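PDB 5VYM: beta-galactosidase BgaB from Bifidobacterium adolescentis, which hydrolyses terminal non-reducing beta-D-galactose residues, acting mainly on Gal(beta1-4)Gal-containing oligosaccharides, and is represented here by its trimerisation domain. Local coordinates for residues A173-Y179 with G191-R197; G141-L145 with T157-W162; L10-E16 with L29-H33; L54-S59 with R79-F83; K62-L66 with G88-G93. All coordinates share one frame; numbering follows the deposited sequence.

Interaction 1. Residues A173-Y179 with G191-R197; sequences AQVLATY and GTAAVTR
Gln174 and Arg197 run alongside one another in the same direction and make the polar side-chain part of the contact. The extended glutamine chain, trans at chi1 (175°), brings Gln174 OE1 to 3.1 Å from Arg197 NE, and NH2 of the same guanidinium also donates to it. The oxygen sits in the guanidinium plane, yet both donors reach it from one face of the amide, whose plane is turned by 63°. Leu176 CD2 covers a face of the guanidinium, 3.8 Å from Arg197 NE, while Arg197 NH1 bonds Tyr206 OH. Exchanging Arg197 for an alanine would probably leave Gln174 OE1 without these two donors and uncover the Leu176 methyl.

In the backbone, Gln174 N donates to Arg197 O at 2.8 Å. Val195 O accepts from Leu176 N at 2.6 Å and also from Ala177 N; Ala177 O accepts from Ala194 N at 2.8 Å and also from Val195 N.

The apolar part includes a CH-pi contact, with Ala194 CB lying 3.8 Å from the Tyr179 ring centroid, over one face. The two doubly accepting carbonyls mark successive classic beta bulges in the antiparallel sheet, where the chain of 191-197 turns a corner at Ala194 and Val195.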
# COMPACT_ATOMS: atom_id res chain seq x y z
N ALA B 173 10.07 0.88 9.56
CA ALA B 173 9.36 1.92 10.29
C ALA B 173 9.97 2.09 11.68
O ALA B 173 10.25 1.11 12.37
CB ALA B 173 7.88 1.58 10.40
N GLN B 174 10.19 3.34 12.07
CA GLN B 174 10.84 3.67 13.33
C GLN B 174 9.85 4.37 14.25
O GLN B 174 9.17 5.32 13.83
CB GLN B 174 12.06 4.56 13.09
CG GLN B 174 12.72 5.06 14.36
CD GLN B 174 13.89 5.98 14.08
OE1 GLN B 174 14.15 6.33 12.93
NE2 GLN B 174 14.59 6.39 15.13
N VAL B 175 9.76 3.91 15.49
CA VAL B 175 8.94 4.56 16.50
C VAL B 175 9.74 5.69 17.13
O VAL B 175 10.88 5.49 17.56
CB VAL B 175 8.46 3.55 17.55
CG1 VAL B 175 7.61 4.25 18.60
CG2 VAL B 175 7.67 2.43 16.89
N LEU B 176 9.14 6.88 17.19
CA LEU B 176 9.80 8.03 17.80
C LEU B 176 9.27 8.35 19.19
O LEU B 176 10.01 8.93 19.99
CB LEU B 176 9.64 9.26 16.89
CG LEU B 176 10.30 9.16 15.52
CD1 LEU B 176 10.08 10.43 14.72
CD2 LEU B 176 11.78 8.85 15.65
N ALA B 177 8.03 8.00 19.49
CA ALA B 177 7.45 8.25 20.80
C ALA B 177 6.39 7.21 21.09
O ALA B 177 5.70 6.73 20.19
CB ALA B 177 6.85 9.66 20.89
N THR B 178 6.27 6.86 22.37
CA THR B 178 5.27 5.93 22.84
C THR B 178 4.54 6.54 24.03
O THR B 178 5.04 7.46 24.68
CB THR B 178 5.87 4.58 23.26
OG1 THR B 178 6.95 4.80 24.18
CG2 THR B 178 6.38 3.82 22.05
N TYR B 179 3.35 6.01 24.30
CA TYR B 179 2.62 6.40 25.50
C TYR B 179 3.18 5.63 26.69
O TYR B 179 3.35 4.41 26.63
CB TYR B 179 1.13 6.12 25.34
CG TYR B 179 0.51 6.77 24.12
CD1 TYR B 179 0.39 8.15 24.04
CD2 TYR B 179 0.05 6.00 23.06
CE1 TYR B 179 -0.18 8.75 22.93
CE2 TYR B 179 -0.52 6.59 21.95
CZ TYR B 179 -0.63 7.96 21.88
OH TYR B 179 -1.19 8.55 20.77
N GLY B 191 3.52 1.61 25.88
CA GLY B 191 4.27 1.00 24.80
C GLY B 191 3.66 1.19 23.43
O GLY B 191 4.33 0.91 22.43
N THR B 192 2.42 1.67 23.35
CA THR B 192 1.77 1.87 22.06
C THR B 192 2.43 3.03 21.31
O THR B 192 2.79 4.05 21.90
CB THR B 192 0.28 2.15 22.25
OG1 THR B 192 -0.32 1.06 22.97
CG2 THR B 192 -0.42 2.32 20.91
N ALA B 193 2.59 2.86 20.00
CA ALA B 193 3.25 3.87 19.18
C ALA B 193 2.42 5.15 19.12
O ALA B 193 1.22 5.11 18.82
CB ALA B 193 3.50 3.33 17.77
N ALA B 194 3.06 6.28 19.41
CA ALA B 194 2.43 7.59 19.32
C ALA B 194 2.94 8.42 18.15
O ALA B 194 2.15 9.10 17.49
CB ALA B 194 2.66 8.37 20.62
N VAL B 195 4.24 8.37 17.87
CA VAL B 195 4.84 9.07 16.73
C VAL B 195 5.79 8.10 16.04
O VAL B 195 6.70 7.55 16.67
CB VAL B 195 5.60 10.34 17.16
CG1 VAL B 195 6.27 10.98 15.96
CG2 VAL B 195 4.67 11.32 17.85
N THR B 196 5.58 7.89 14.74
CA THR B 196 6.41 7.00 13.94
C THR B 196 6.77 7.68 12.63
O THR B 196 6.11 8.62 12.18
CB THR B 196 5.69 5.68 13.62
OG1 THR B 196 4.60 5.93 12.72
CG2 THR B 196 5.16 5.02 14.89
N ARG B 197 7.84 7.18 12.01
CA ARG B 197 8.21 7.58 10.66
C ARG B 197 8.64 6.34 9.89
O ARG B 197 9.18 5.39 10.46
CB ARG B 197 9.34 8.63 10.66
CG ARG B 197 10.65 8.17 11.26
CD ARG B 197 11.63 9.33 11.35
NE ARG B 197 12.86 8.98 12.06
CZ ARG B 197 13.78 9.86 12.44
NH1 ARG B 197 13.61 11.15 12.18
NH2 ARG B 197 14.87 9.45 13.08
O HOH W 1 -1.63 6.69 18.92

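Interaction 2. Residues G141-L145 with T157-W162; sequences GEIRL and TTTRLW
Glu142 and Arg160 run alongside each other and close a salt bridge, Arg160 NH1 to Glu142 OE2 at 2.7 Å. The nitrogen meets the oxygen on its anti side, 35° out of the carboxylate plane, and the two flat groups are turned 78° apart, so this is a single-point grip and not a two-toothed one. On another side of the pairing, the Ile143 chain runs roughly perpendicular to the Trp162 side chain: Ile143 CD1 sits over the indole, 3.6 Å from the centroid of its six-membered ring. Gly141 O approaches the indole edge instead, 3.2 Å from Trp162 CZ3. Leu145 CD1 packs on the Thr159 methyl, CG2, at 3.7 Å.

Behind these side chains stands the backbone. Ile143 and Thr159 exchange bonds as an antiparallel hydrogen-bonded pair, Thr159 N reaching Ile143 O at 2.9 Å, and Leu145 N donates to Thr157 O. Thr159 OG1 accepts from Leu161 N at 3.2 Å, an ST turn spanning Thr159 to Leu161; the same hydroxyl also bonds Asp211 O.

Further out, Arg144 is paired with Glu183, and Trp187 meets Trp162 edge-to-face. Trp162 also pairs in antiparallel fashion with a strand of the second subunit. The arrangement is a beta hairpin at the margin of the chain's antiparallel sheet, which continues across the subunit interface.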
# COMPACT_ATOMS: atom_id res chain seq x y z
N GLY B 141 -8.20 10.47 31.24
CA GLY B 141 -8.32 11.62 30.37
C GLY B 141 -7.03 12.13 29.74
O GLY B 141 -7.05 12.58 28.60
N GLU B 142 -5.92 12.07 30.48
CA GLU B 142 -4.65 12.58 30.00
C GLU B 142 -3.58 11.50 30.09
O GLU B 142 -3.56 10.72 31.05
CB GLU B 142 -4.21 13.82 30.79
CG GLU B 142 -3.19 14.68 30.07
CD GLU B 142 -2.76 15.88 30.90
OE1 GLU B 142 -2.04 15.69 31.90
OE2 GLU B 142 -3.16 17.02 30.55
N ILE B 143 -2.70 11.45 29.09
CA ILE B 143 -1.66 10.43 29.00
C ILE B 143 -0.35 11.10 28.60
O ILE B 143 -0.34 12.03 27.78
CB ILE B 143 -2.05 9.34 27.98
CG1 ILE B 143 -3.26 8.54 28.47
CG2 ILE B 143 -0.88 8.40 27.71
CD1 ILE B 143 -3.59 7.35 27.61
N ARG B 144 0.75 10.64 29.19
CA ARG B 144 2.07 11.17 28.87
C ARG B 144 2.69 10.41 27.71
O ARG B 144 2.31 9.28 27.39
CB ARG B 144 3.00 11.08 30.08
CG ARG B 144 2.49 11.78 31.33
CD ARG B 144 3.59 11.82 32.39
NE ARG B 144 3.04 11.93 33.74
CZ ARG B 144 2.77 10.88 34.51
NH1 ARG B 144 3.00 9.65 34.07
NH2 ARG B 144 2.28 11.07 35.73
N LEU B 145 3.67 11.05 27.08
CA LEU B 145 4.45 10.45 26.00
C LEU B 145 5.90 10.28 26.45
O LEU B 145 6.39 11.02 27.30
CB LEU B 145 4.40 11.31 24.73
CG LEU B 145 3.18 11.23 23.82
CD1 LEU B 145 1.95 11.86 24.46
CD2 LEU B 145 3.48 11.90 22.49
N THR B 157 5.73 15.42 27.57
CA THR B 157 4.56 15.91 26.86
C THR B 157 3.35 15.05 27.18
O THR B 157 3.47 13.87 27.54
CB THR B 157 4.82 15.93 25.36
OG1 THR B 157 5.06 14.59 24.90
CG2 THR B 157 6.03 16.79 25.04
N THR B 158 2.17 15.64 27.05
CA THR B 158 0.91 14.97 27.38
C THR B 158 -0.05 15.10 26.21
O THR B 158 0.21 15.81 25.23
CB THR B 158 0.28 15.54 28.65
OG1 THR B 158 0.04 16.95 28.49
CG2 THR B 158 1.19 15.33 29.85
N THR B 159 -1.18 14.41 26.32
CA THR B 159 -2.22 14.47 25.30
C THR B 159 -3.56 14.13 25.93
O THR B 159 -3.63 13.29 26.83
CB THR B 159 -1.91 13.52 24.13
OG1 THR B 159 -2.99 13.55 23.19
CG2 THR B 159 -1.71 12.09 24.63
N ARG B 160 -4.61 14.80 25.47
CA ARG B 160 -5.97 14.51 25.88
C ARG B 160 -6.82 13.96 24.74
O ARG B 160 -8.05 13.90 24.86
CB ARG B 160 -6.63 15.77 26.47
CG ARG B 160 -6.07 16.17 27.83
CD ARG B 160 -5.97 17.68 27.96
NE ARG B 160 -5.14 18.26 26.90
CZ ARG B 160 -3.82 18.34 26.95
NH1 ARG B 160 -3.16 17.89 28.00
NH2 ARG B 160 -3.15 18.88 25.93
N LEU B 161 -6.18 13.56 23.65
CA LEU B 161 -6.88 12.96 22.51
C LEU B 161 -5.88 12.10 21.76
O LEU B 161 -4.91 12.63 21.21
CB LEU B 161 -7.47 14.03 21.60
CG LEU B 161 -8.68 13.61 20.76
CD1 LEU B 161 -9.95 13.69 21.59
CD2 LEU B 161 -8.79 14.47 19.51
N TRP B 162 -6.12 10.79 21.72
CA TRP B 162 -5.15 9.87 21.15
C TRP B 162 -5.87 8.76 20.40
O TRP B 162 -7.05 8.49 20.62
CB TRP B 162 -4.25 9.26 22.24
CG TRP B 162 -5.03 8.53 23.29
CD1 TRP B 162 -5.43 7.23 23.25
CD2 TRP B 162 -5.51 9.06 24.53
NE1 TRP B 162 -6.13 6.91 24.39
CE2 TRP B 162 -6.19 8.02 25.20
CE3 TRP B 162 -5.42 10.31 25.15
CZ2 TRP B 162 -6.79 8.20 26.44
CZ3 TRP B 162 -6.01 10.48 26.39
CH2 TRP B 162 -6.69 9.43 27.02

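Interaction 3. Residues L10-E16 with L29-H33; sequences LFSAESE and LNHWH
Two helix starts meet where His31, in the first turn of helix 31-44, presses against Phe11, Ser12 and Ser15 at the switch from strand 7-11 to helix 13-20. With CG swung opposite the backbone N (chi1 174°), the imidazole reaches that switch, and its NE2 accepts a nearly straight bond from Ser12 N at 2.9 Å. His31 ND1 bonds Pro67 O, so both ring nitrogens are held and the ring's rotation is fixed. Ser15 CB lies over one imidazole face, 4.2 Å from its centroid. A phenylalanine in place of His31 would probably leave Ser12 N and Pro67 O without their partners.

The Phe11 and His31 rings meet rim to rim, their planes only 2° apart. Trp32 instead directs an edge toward the Phe11 face in an offset edge-to-face pair, with ring centroids 5.3 Å apart and planes at 82°.

Glu16 OE1 accepts from Trp32 N at 3.0 Å, while water 2 links Glu16 OE2, at 2.7 Å, to Asn30 OD1. That amide oxygen also accepts from His33 N at 3.1 Å, making Asn30 an N-cap. Ser12 holds the corresponding position before helix 13-20, and the whole is a strand-to-helix junction of the domain's parallel alpha/beta fold, closed by an aromatic cluster.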
# COMPACT_ATOMS: atom_id res chain seq x y z
N LEU B 10 8.98 -17.14 -6.18
CA LEU B 10 8.79 -17.53 -4.80
C LEU B 10 7.93 -18.78 -4.70
O LEU B 10 6.92 -18.92 -5.40
CB LEU B 10 8.14 -16.39 -4.01
CG LEU B 10 8.89 -15.06 -4.04
CD1 LEU B 10 8.30 -14.11 -3.01
CD2 LEU B 10 10.38 -15.26 -3.80
N PHE B 11 8.33 -19.69 -3.81
CA PHE B 11 7.63 -20.94 -3.58
C PHE B 11 7.06 -20.95 -2.16
O PHE B 11 7.80 -20.75 -1.19
CB PHE B 11 8.55 -22.15 -3.79
CG PHE B 11 7.95 -23.45 -3.34
CD1 PHE B 11 6.86 -23.99 -4.00
CD2 PHE B 11 8.48 -24.13 -2.25
CE1 PHE B 11 6.30 -25.19 -3.58
CE2 PHE B 11 7.93 -25.33 -1.83
CZ PHE B 11 6.84 -25.86 -2.50
N SER B 12 5.76 -21.19 -2.05
CA SER B 12 5.06 -21.25 -0.77
C SER B 12 4.57 -22.68 -0.57
O SER B 12 3.66 -23.14 -1.27
CB SER B 12 3.90 -20.26 -0.74
OG SER B 12 3.05 -20.52 0.37
N ALA B 13 5.16 -23.38 0.41
CA ALA B 13 4.74 -24.74 0.70
C ALA B 13 3.28 -24.79 1.14
O ALA B 13 2.54 -25.70 0.76
CB ALA B 13 5.65 -25.36 1.76
N GLU B 14 2.86 -23.81 1.95
CA GLU B 14 1.47 -23.77 2.39
C GLU B 14 0.53 -23.61 1.20
O GLU B 14 -0.55 -24.21 1.18
CB GLU B 14 1.27 -22.63 3.39
CG GLU B 14 2.02 -22.80 4.70
CD GLU B 14 3.44 -22.25 4.65
OE1 GLU B 14 3.98 -21.88 5.71
OE2 GLU B 14 4.01 -22.18 3.54
N SER B 15 0.92 -22.82 0.20
CA SER B 15 0.09 -22.67 -0.99
C SER B 15 0.00 -23.98 -1.76
O SER B 15 -1.04 -24.31 -2.34
CB SER B 15 0.64 -21.56 -1.88
OG SER B 15 0.64 -20.32 -1.20
N GLU B 16 1.09 -24.76 -1.79
CA GLU B 16 1.06 -26.06 -2.43
C GLU B 16 0.16 -27.03 -1.68
O GLU B 16 -0.51 -27.87 -2.29
CB GLU B 16 2.48 -26.62 -2.56
CG GLU B 16 2.56 -28.02 -3.16
CD GLU B 16 2.11 -28.08 -4.61
OE1 GLU B 16 1.97 -27.01 -5.25
OE2 GLU B 16 1.91 -29.20 -5.13
N LEU B 29 -5.78 -24.82 -10.74
CA LEU B 29 -4.99 -24.09 -9.76
C LEU B 29 -3.96 -25.03 -9.15
O LEU B 29 -4.30 -25.91 -8.36
CB LEU B 29 -5.90 -23.50 -8.69
CG LEU B 29 -6.87 -22.41 -9.16
CD1 LEU B 29 -7.81 -22.01 -8.04
CD2 LEU B 29 -6.10 -21.21 -9.68
N ASN B 30 -2.69 -24.84 -9.53
CA ASN B 30 -1.60 -25.68 -9.04
C ASN B 30 -0.39 -24.78 -8.82
O ASN B 30 0.16 -24.24 -9.78
CB ASN B 30 -1.28 -26.80 -10.03
CG ASN B 30 -0.36 -27.86 -9.45
OD1 ASN B 30 0.66 -27.54 -8.84
ND2 ASN B 30 -0.72 -29.12 -9.64
N HIS B 31 0.02 -24.63 -7.56
CA HIS B 31 1.09 -23.69 -7.25
C HIS B 31 2.41 -24.11 -7.87
O HIS B 31 3.05 -23.34 -8.59
CB HIS B 31 1.23 -23.53 -5.73
CG HIS B 31 2.40 -22.70 -5.33
ND1 HIS B 31 2.74 -21.53 -5.98
CD2 HIS B 31 3.31 -22.86 -4.34
CE1 HIS B 31 3.82 -21.01 -5.41
NE2 HIS B 31 4.18 -21.80 -4.41
N TRP B 32 2.84 -25.35 -7.60
CA TRP B 32 4.15 -25.78 -8.08
C TRP B 32 4.19 -25.88 -9.60
O TRP B 32 5.23 -25.59 -10.21
CB TRP B 32 4.54 -27.12 -7.46
CG TRP B 32 5.86 -27.61 -7.96
CD1 TRP B 32 6.09 -28.68 -8.77
CD2 TRP B 32 7.14 -27.02 -7.70
NE1 TRP B 32 7.44 -28.80 -9.03
CE2 TRP B 32 8.10 -27.79 -8.38
CE3 TRP B 32 7.57 -25.92 -6.95
CZ2 TRP B 32 9.46 -27.50 -8.33
CZ3 TRP B 32 8.92 -25.63 -6.91
CH2 TRP B 32 9.85 -26.42 -7.59
N HIS B 33 3.08 -26.28 -10.23
CA HIS B 33 3.04 -26.29 -11.69
C HIS B 33 3.12 -24.88 -12.25
O HIS B 33 3.72 -24.67 -13.31
CB HIS B 33 1.77 -26.99 -12.18
CG HIS B 33 1.81 -28.48 -12.02
ND1 HIS B 33 0.87 -29.31 -12.60
CD2 HIS B 33 2.67 -29.29 -11.36
CE1 HIS B 33 1.15 -30.56 -12.30
NE2 HIS B 33 2.24 -30.58 -11.55
O HOH W 2 1.93 -29.90 -7.72

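Interaction 4. Residues L54-S59 with R79-F83; sequences LAYDWS and RLADF
Trp58 and Arg79 are brought together by two torsions: a chi1 of 35° sets Trp58 CG between its backbone N and carbonyl carbon, turning the indole to helix 74-85, and a bend at chi3 (63°) folds the arginine chain over it. Arg79 NH2 thus lies 3.1 Å above the plane of the Trp58 ring, offset toward the rim, the guanidinium only moderately tilted against the indole.

The arginine's donors are used on backbone oxygens. Arg79 NH2 bonds Tyr56 O at 2.7 Å, from above the carbonyl plane, and Arg79 NH1 bonds Leu54 O at 2.9 Å. Leu54 O also accepts from Trp58 NE1, at 3.0 Å, on the opposite face of its plane; a shared acceptor therefore fixes both the indole and the guanidinium. Asp76 adds a salt bridge to Arg79 NH1.

Toward the next helical turn the Trp58 edge points to the Phe83 face, with ring centroids 5.4 Å apart and planes at 81°. Trp58 CH2 also touches Leu80 CD2 at 3.6 Å.

Within the loop, Asp57 OD1 accepts from Ser59 N at 3.2 Å and from the Ser59 hydroxyl. This Asx turn follows the backbone carbonyls held by Arg79, in the loop that links parallel strands 50-53 and 63-66 and packs against the crossover helix 74-85.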
# COMPACT_ATOMS: atom_id res chain seq x y z
N LEU B 54 9.47 -18.83 -0.09
CA LEU B 54 8.89 -17.55 0.31
C LEU B 54 9.49 -17.06 1.62
O LEU B 54 9.69 -15.85 1.81
CB LEU B 54 7.37 -17.69 0.42
CG LEU B 54 6.57 -16.48 0.90
CD1 LEU B 54 6.89 -15.26 0.06
CD2 LEU B 54 5.08 -16.77 0.86
N ALA B 55 9.80 -17.98 2.54
CA ALA B 55 10.32 -17.59 3.85
C ALA B 55 11.75 -17.09 3.81
O ALA B 55 12.20 -16.48 4.78
CB ALA B 55 10.22 -18.76 4.82
N TYR B 56 12.48 -17.31 2.71
CA TYR B 56 13.88 -16.93 2.66
C TYR B 56 14.03 -15.44 2.36
O TYR B 56 13.07 -14.74 2.01
CB TYR B 56 14.63 -17.76 1.61
CG TYR B 56 14.91 -19.18 2.03
CD1 TYR B 56 15.62 -20.04 1.20
CD2 TYR B 56 14.47 -19.67 3.25
CE1 TYR B 56 15.88 -21.35 1.57
CE2 TYR B 56 14.73 -20.97 3.64
CZ TYR B 56 15.43 -21.81 2.79
OH TYR B 56 15.69 -23.10 3.17
N ASP B 57 15.26 -14.95 2.50
CA ASP B 57 15.58 -13.54 2.29
C ASP B 57 15.84 -13.32 0.81
O ASP B 57 16.95 -13.55 0.32
CB ASP B 57 16.78 -13.13 3.14
CG ASP B 57 17.14 -11.67 2.98
OD1 ASP B 57 16.34 -10.90 2.42
OD2 ASP B 57 18.25 -11.28 3.43
N TRP B 58 14.82 -12.86 0.08
CA TRP B 58 14.95 -12.53 -1.33
C TRP B 58 15.03 -11.03 -1.58
O TRP B 58 14.74 -10.57 -2.69
CB TRP B 58 13.79 -13.14 -2.12
CG TRP B 58 12.49 -13.15 -1.38
CD1 TRP B 58 11.91 -14.23 -0.77
CD2 TRP B 58 11.60 -12.04 -1.16
NE1 TRP B 58 10.73 -13.86 -0.18
CE2 TRP B 58 10.51 -12.52 -0.41
CE3 TRP B 58 11.63 -10.70 -1.53
CZ2 TRP B 58 9.45 -11.70 -0.02
CZ3 TRP B 58 10.58 -9.88 -1.14
CH2 TRP B 58 9.51 -10.39 -0.40
N SER B 59 15.43 -10.26 -0.56
CA SER B 59 15.50 -8.81 -0.71
C SER B 59 16.59 -8.37 -1.68
O SER B 59 16.53 -7.26 -2.21
CB SER B 59 15.74 -8.16 0.65
OG SER B 59 16.97 -8.58 1.21
N ARG B 79 6.21 -7.69 3.50
CA ARG B 79 7.56 -7.85 2.95
C ARG B 79 7.60 -7.50 1.47
O ARG B 79 8.57 -6.90 1.00
CB ARG B 79 8.05 -9.29 3.17
CG ARG B 79 8.33 -9.65 4.62
CD ARG B 79 8.68 -11.12 4.75
NE ARG B 79 9.90 -11.46 4.03
CZ ARG B 79 10.19 -12.68 3.58
NH1 ARG B 79 9.33 -13.67 3.75
NH2 ARG B 79 11.33 -12.90 2.94
N LEU B 80 6.56 -7.86 0.73
CA LEU B 80 6.48 -7.47 -0.68
C LEU B 80 6.35 -5.96 -0.83
O LEU B 80 6.99 -5.37 -1.71
CB LEU B 80 5.31 -8.18 -1.36
CG LEU B 80 5.41 -9.70 -1.52
CD1 LEU B 80 4.09 -10.25 -2.03
CD2 LEU B 80 6.54 -10.07 -2.45
N ALA B 81 5.53 -5.33 0.01
CA ALA B 81 5.35 -3.89 -0.08
C ALA B 81 6.65 -3.15 0.24
O ALA B 81 7.01 -2.20 -0.45
CB ALA B 81 4.23 -3.43 0.86
N ASP B 82 7.36 -3.59 1.29
CA ASP B 82 8.66 -3.01 1.59
C ASP B 82 9.64 -3.24 0.45
O ASP B 82 10.40 -2.34 0.08
CB ASP B 82 9.21 -3.59 2.90
CG ASP B 82 8.46 -3.08 4.12
OD1 ASP B 82 8.17 -1.87 4.18
OD2 ASP B 82 8.17 -3.90 5.02
N PHE B 83 9.64 -4.45 -0.11
CA PHE B 83 10.54 -4.77 -1.21
C PHE B 83 10.25 -3.90 -2.42
O PHE B 83 11.17 -3.37 -3.06
CB PHE B 83 10.42 -6.26 -1.56
CG PHE B 83 11.18 -6.66 -2.79
CD1 PHE B 83 10.53 -6.77 -4.01
CD2 PHE B 83 12.53 -6.95 -2.73
CE1 PHE B 83 11.22 -7.15 -5.15
CE2 PHE B 83 13.22 -7.33 -3.86
CZ PHE B 83 12.57 -7.43 -5.07

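Interaction 5. Residues K62-L66 with G88-G93; sequences KTVVL and GRVVVG
Arg89, Leu66 and Val91 each bury much of their surface where strands 63-66 and 89-93 run parallel, their axes 4.7 Å apart at closest approach and 13° out of line. Arg89 reaches across to Thr63: its chain starts out away from the backbone N (chi1 -176°) and then bends at chi3 (63°), which turns the guanidinium back to the threonine. Arg89 NE donates to Thr63 OG1 at 2.9 Å, with the oxygen somewhat tilted from the guanidinium plane, and NH2 adds a weak second bond. Beyond the threonine, Arg89 NH1 and NH2 form weak bonds to the carbonyls of Tyr224 and Leu225 of the second subunit.

Val91 shares this sheet face. Its CB meets Val65 CG2 at 4.0 Å, the two valine side chains flanking each other, with Trp38 of helix 31-44 packed over both. The backbone of Val91 is used twice: Val91 N donates to Val64 O at 2.8 Å, and Val91 O accepts from Leu66 N.

Leu66 faces the other way, toward helix 74-85, and its CD1 touches Val90 CG1 at 3.8 Å. Leu66 O accepts from Gly93 N at 3.0 Å.

Branched aliphatic side chains on two helix-covered faces, joined by regular backbone bonds, imply a buried beta-alpha-beta core, whereas the guanidinium places a polar contact where strand 89-93 pairs with a parallel strand of the second subunit.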
# COMPACT_ATOMS: atom_id res chain seq x y z
N LYS B 62 16.11 -8.42 -7.83
CA LYS B 62 15.53 -7.23 -8.43
C LYS B 62 14.06 -7.40 -8.77
O LYS B 62 13.29 -6.44 -8.69
CB LYS B 62 16.30 -6.85 -9.69
CG LYS B 62 17.75 -6.47 -9.43
CD LYS B 62 18.41 -5.95 -10.70
CE LYS B 62 19.86 -5.56 -10.44
NZ LYS B 62 19.98 -4.58 -9.33
N THR B 63 13.64 -8.61 -9.15
CA THR B 63 12.26 -8.91 -9.48
C THR B 63 11.84 -10.17 -8.73
O THR B 63 12.62 -11.12 -8.61
CB THR B 63 12.07 -9.10 -10.99
OG1 THR B 63 12.43 -7.89 -11.66
CG2 THR B 63 10.63 -9.45 -11.32
N VAL B 64 10.61 -10.17 -8.23
CA VAL B 64 10.05 -11.29 -7.48
C VAL B 64 8.71 -11.65 -8.11
O VAL B 64 7.89 -10.77 -8.39
CB VAL B 64 9.90 -10.94 -5.99
CG1 VAL B 64 8.66 -11.56 -5.40
CG2 VAL B 64 11.13 -11.38 -5.22
N VAL B 65 8.50 -12.94 -8.35
CA VAL B 65 7.31 -13.45 -9.02
C VAL B 65 6.57 -14.38 -8.07
O VAL B 65 7.18 -15.26 -7.46
CB VAL B 65 7.66 -14.18 -10.33
CG1 VAL B 65 6.40 -14.71 -11.00
CG2 VAL B 65 8.41 -13.25 -11.27
N LEU B 66 5.26 -14.18 -7.94
CA LEU B 66 4.40 -15.00 -7.08
C LEU B 66 3.33 -15.66 -7.92
O LEU B 66 2.25 -15.09 -8.14
CB LEU B 66 3.78 -14.17 -5.96
CG LEU B 66 4.74 -13.60 -4.91
CD1 LEU B 66 5.13 -12.17 -5.25
CD2 LEU B 66 4.13 -13.67 -3.52
N GLY B 88 11.97 -2.49 -5.83
CA GLY B 88 11.86 -3.81 -6.42
C GLY B 88 10.64 -3.95 -7.32
O GLY B 88 9.68 -3.17 -7.25
N ARG B 89 10.68 -4.97 -8.17
CA ARG B 89 9.59 -5.30 -9.07
C ARG B 89 8.91 -6.57 -8.59
O ARG B 89 9.59 -7.56 -8.29
CB ARG B 89 10.09 -5.46 -10.51
CG ARG B 89 8.99 -5.73 -11.52
CD ARG B 89 9.47 -5.53 -12.95
NE ARG B 89 10.53 -6.47 -13.31
CZ ARG B 89 11.08 -6.54 -14.52
NH1 ARG B 89 10.67 -5.73 -15.49
NH2 ARG B 89 12.04 -7.42 -14.77
N VAL B 90 7.59 -6.55 -8.52
CA VAL B 90 6.79 -7.67 -8.03
C VAL B 90 5.78 -8.05 -9.10
O VAL B 90 5.06 -7.18 -9.61
CB VAL B 90 6.08 -7.32 -6.71
CG1 VAL B 90 5.26 -8.51 -6.22
CG2 VAL B 90 7.10 -6.90 -5.65
N VAL B 91 5.73 -9.33 -9.44
CA VAL B 91 4.77 -9.86 -10.40
C VAL B 91 3.82 -10.78 -9.64
O VAL B 91 4.26 -11.75 -9.01
CB VAL B 91 5.46 -10.60 -11.55
CG1 VAL B 91 4.43 -11.15 -12.53
CG2 VAL B 91 6.44 -9.68 -12.26
N VAL B 92 2.53 -10.47 -9.70
CA VAL B 92 1.51 -11.16 -8.90
C VAL B 92 0.56 -11.88 -9.85
O VAL B 92 -0.05 -11.25 -10.73
CB VAL B 92 0.75 -10.18 -7.99
CG1 VAL B 92 -0.29 -10.93 -7.17
CG2 VAL B 92 1.71 -9.44 -7.09
N GLY B 93 0.42 -13.19 -9.66
CA GLY B 93 -0.53 -13.96 -10.44
C GLY B 93 -1.96 -13.79 -9.95
O GLY B 93 -2.22 -13.32 -8.84

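How the interactions relate
Interactions 3, 4 and 5 form one cluster in the parallel-sheet half of the domain: the centres of 4 and 5 are about 10 Å apart, and those of 3 and 5 about 15 Å. Leu10 joins them, its CD1 touching Val64 CG1 at 3.5 Å and its CD2 reaching Trp58 CD1 at 3.6 Å. Interactions 4 and 5 alternate along the chain, since helix 74-85 connects the strands of interaction 5. Interactions 1 and 2 share the antiparallel sheet, where Tyr179 OH packs 3.5 Å from Trp162 CB. Interactions 1 and 5, with centres about 31 Å apart, do not touch, but both reach the second subunit.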